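PDB 4TYZ: uncharacterized protein from Leishmania infantum, which is of unknown function but ends in a GRAM domain of the PH-like clan, a family loosely associated with sterol binding and transfer. Local coordinates for residues L37-H42 with S101-Q106. Sequence-based numbering, arbitrary orientation. Where two conformers were deposited one is given.
Sequences LFITPH and SALMSQ
Ala102 and Ile39 make the closest contact between residues 101-106, on the C-terminal helix, and 37-42, at the end of strand 31-39, the methyl CB of Ala102 standing 3.5 Å from Ile39 CD1, a little closer than usual van der Waals contact. Ile39 extends CD1 toward the helix, anti to CA (chi2 167°), and Phe22 of the adjoining strand 20-28 touches both residues. One position on, Leu103 leaves the helix at a slant but brings its CD2 back to Ile39, 3.7 Å from CD1, the two side chains crossing at about a right angle. The same CD2 has a looser neighbour in Leu37 CD2 at 4.5 Å, and Leu44 touches both leucines. A turn later, Gln106 uses both its aliphatic part and its amide oxygen. Its CG rests on Ile39 CG2 at 3.7 Å and lies near Thr40 O, a carbonyl already bonded to Tyr59 OH. The chain bends at chi2 (-45°), turning CD aside from a straight course; OE1 lies 3.7 Å from Pro41 CA. Water 1 lies 2.5 Å from Gln106 OE1 and equally near Pro41 O, while water 2 lies 3.0 Å from Gln106 O and reaches Pro41 O only weakly. This is the PH-like arrangement of a C-terminal helix packed on a strongly bent antiparallel sheet. With no direct hydrogen bond between the segments, their cohesion rests on aliphatic packing, giving way to water-mediated polar contact where the strand runs out.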
ATOM      1  N   LEU A  37      -4.905  -0.465   1.004  1.00 11.48           N
ATOM      2  CA  LEU A  37      -3.720   0.377   1.069  1.00  9.99           C
ATOM      3  C   LEU A  37      -4.110   1.697   1.719  1.00 10.15           C
ATOM      4  O   LEU A  37      -5.081   2.318   1.298  1.00 11.78           O
ATOM      5  CB  LEU A  37      -3.171   0.609  -0.338  1.00 11.57           C
ATOM      6  CG  LEU A  37      -1.857   1.368  -0.380  1.00 18.24           C
ATOM      7  CD1 LEU A  37      -0.806   0.431   0.156  1.00 25.20           C
ATOM      8  CD2 LEU A  37      -1.536   1.809  -1.811  1.00 16.97           C
ATOM      9  N   PHE A  38      -3.380   2.099   2.759  1.00  9.41           N
ATOM     10  CA  PHE A  38      -3.616   3.374   3.440  1.00 10.99           C
ATOM     11  C   PHE A  38      -2.454   4.327   3.228  1.00  9.87           C
ATOM     12  O   PHE A  38      -1.296   3.945   3.386  1.00 10.07           O
ATOM     13  CB  PHE A  38      -3.797   3.172   4.944  1.00  9.65           C
ATOM     14  CG  PHE A  38      -4.889   2.208   5.311  1.00 11.67           C
ATOM     15  CD1 PHE A  38      -6.194   2.644   5.452  1.00 15.15           C
ATOM     16  CD2 PHE A  38      -4.603   0.870   5.547  1.00 12.91           C
ATOM     17  CE1 PHE A  38      -7.196   1.764   5.824  1.00 14.37           C
ATOM     18  CE2 PHE A  38      -5.600  -0.012   5.910  1.00 15.24           C
ATOM     19  CZ  PHE A  38      -6.895   0.433   6.054  1.00 12.22           C
ATOM     20  N   ILE A  39      -2.768   5.578   2.911  1.00  9.23           N
ATOM     21  CA  ILE A  39      -1.753   6.603   2.731  1.00  9.05           C
ATOM     22  C   ILE A  39      -1.927   7.666   3.815  1.00 10.79           C
ATOM     23  O   ILE A  39      -3.001   8.251   3.956  1.00 11.17           O
ATOM     24  CB  ILE A  39      -1.850   7.214   1.335  1.00 11.17           C
ATOM     25  CG1 ILE A  39      -1.500   6.133   0.300  1.00 15.78           C
ATOM     26  CG2 ILE A  39      -0.946   8.425   1.201  1.00 13.63           C
ATOM     27  CD1 ILE A  39      -1.846   6.497  -1.092  1.00 23.84           C
ATOM     28  N   THR A  40      -0.881   7.863   4.609  1.00  8.88           N
ATOM     29  CA  THR A  40      -0.876   8.894   5.627  1.00  8.86           C
ATOM     30  C   THR A  40       0.303   9.820   5.331  1.00  8.85           C
ATOM     31  O   THR A  40       1.060   9.577   4.384  1.00 10.44           O
ATOM     32  CB  THR A  40      -0.789   8.290   7.063  1.00 10.68           C
ATOM     33  OG1 THR A  40       0.573   7.958   7.377  1.00 11.75           O
ATOM     34  CG2 THR A  40      -1.662   7.049   7.178  1.00 10.97           C
ATOM     35  N   PRO A  41       0.452  10.908   6.099  1.00 11.26           N
ATOM     36  CA  PRO A  41       1.570  11.786   5.736  1.00 13.54           C
ATOM     37  C   PRO A  41       2.957  11.133   5.866  1.00 12.66           C
ATOM     38  O   PRO A  41       3.855  11.489   5.102  1.00 15.14           O
ATOM     39  CB  PRO A  41       1.420  12.954   6.721  1.00 15.51           C
ATOM     40  CG  PRO A  41      -0.053  12.987   7.039  1.00 17.48           C
ATOM     41  CD  PRO A  41      -0.462  11.531   7.076  1.00 12.68           C
ATOM     42  N   HIS A  42       3.123  10.179   6.779  1.00  9.77           N
ATOM     43  CA  HIS A  42       4.441   9.577   7.002  1.00  9.29           C
ATOM     44  C   HIS A  42       4.528   8.092   6.661  1.00  8.33           C
ATOM     45  O   HIS A  42       5.638   7.552   6.599  1.00 10.30           O
ATOM     46  CB  HIS A  42       4.870   9.765   8.460  1.00 10.45           C
ATOM     47  CG  HIS A  42       5.063  11.194   8.844  1.00 12.74           C
ATOM     48  ND1 HIS A  42       4.199  11.858   9.688  1.00 15.56           N
ATOM     49  CD2 HIS A  42       6.006  12.092   8.478  1.00 13.85           C
ATOM     50  CE1 HIS A  42       4.607  13.109   9.828  1.00 17.43           C
ATOM     51  NE2 HIS A  42       5.698  13.276   9.108  1.00 13.99           N
ATOM     52  N   SER A 101      -0.365   7.970  -7.947  1.00 14.06           N
ATOM     53  CA  SER A 101      -0.254   9.417  -7.788  1.00 16.15           C
ATOM     54  C   SER A 101      -0.274   9.828  -6.324  1.00 15.94           C
ATOM     55  O   SER A 101       0.497  10.696  -5.901  1.00 16.49           O
ATOM     56  CB  SER A 101      -1.375  10.120  -8.545  1.00 16.88           C
ATOM     57  OG  SER A 101      -1.183   9.960  -9.940  1.00 21.26           O
ATOM     58  N   ALA A 102      -1.157   9.209  -5.548  1.00 12.80           N
ATOM     59  CA  ALA A 102      -1.260   9.540  -4.130  1.00 13.89           C
ATOM     60  C   ALA A 102       0.022   9.136  -3.393  1.00 14.43           C
ATOM     61  O   ALA A 102       0.511   9.878  -2.539  1.00 15.28           O
ATOM     62  CB  ALA A 102      -2.481   8.875  -3.518  1.00 15.99           C
ATOM     63  N   LEU A 103       0.578   7.979  -3.751  1.00 12.75           N
ATOM     64  CA  LEU A 103       1.871   7.546  -3.215  1.00 14.34           C
ATOM     65  C   LEU A 103       2.973   8.536  -3.536  1.00 17.29           C
ATOM     66  O   LEU A 103       3.707   8.942  -2.639  1.00 14.42           O
ATOM     67  CB  LEU A 103       2.274   6.173  -3.757  1.00 18.35           C
ATOM     68  CG  LEU A 103       1.471   5.011  -3.213  1.00 21.24           C
ATOM     69  CD1 LEU A 103       2.023   3.711  -3.754  1.00 21.89           C
ATOM     70  CD2 LEU A 103       1.542   5.039  -1.719  1.00 23.68           C
ATOM     71  N   MET A 104       3.098   8.911  -4.811  1.00 14.82           N
ATOM     72  CA  MET A 104       4.120   9.873  -5.222  1.00 17.04           C
ATOM     73  C   MET A 104       4.046  11.152  -4.419  1.00 17.40           C
ATOM     74  O   MET A 104       5.062  11.695  -4.002  1.00 16.76           O
ATOM     75  CB  MET A 104       3.987  10.232  -6.708  1.00 20.22           C
ATOM     76  CG  MET A 104       4.452   9.185  -7.700  1.00 23.86           C
ATOM     77  SD  MET A 104       6.145   8.605  -7.462  1.00 21.15           S
ATOM     78  CE  MET A 104       5.738   7.065  -6.627  1.00 14.56           C
ATOM     79  N   SER A 105       2.829  11.636  -4.200  1.00 18.93           N
ATOM     80  CA  SER A 105       2.642  12.919  -3.536  0.65 20.12           C
ATOM     81  C   SER A 105       3.231  12.912  -2.133  1.00 17.69           C
ATOM     82  O   SER A 105       3.796  13.908  -1.686  1.00 23.42           O
ATOM     83  CB  SER A 105       1.159  13.284  -3.482  0.65 22.55           C
ATOM     84  OG  SER A 105       0.654  13.502  -4.782  0.65 26.16           O
ATOM     85  N   GLN A 106       3.115  11.786  -1.437  1.00 13.30           N
ATOM     86  CA  GLN A 106       3.646  11.730  -0.080  1.00 13.34           C
ATOM     87  C   GLN A 106       5.102  11.323  -0.060  1.00 14.09           C
ATOM     88  O   GLN A 106       5.881  11.836   0.735  1.00 18.18           O
ATOM     89  CB  GLN A 106       2.827  10.772   0.791  1.00 17.99           C
ATOM     90  CG  GLN A 106       1.401  11.230   1.028  1.00 18.39           C
ATOM     91  CD  GLN A 106       1.307  12.699   1.374  1.00 17.42           C
ATOM     92  OE1 GLN A 106       1.883  13.160   2.360  1.00 21.82           O
ATOM     93  NE2 GLN A 106       0.591  13.446   0.553  1.00 20.72           N
TER
HETATM   94  O   HOH W   1       4.213  13.258   3.358  1.00 37.15           O
HETATM   95  O   HOH W   2       6.865  12.055   3.571  1.00 40.35           O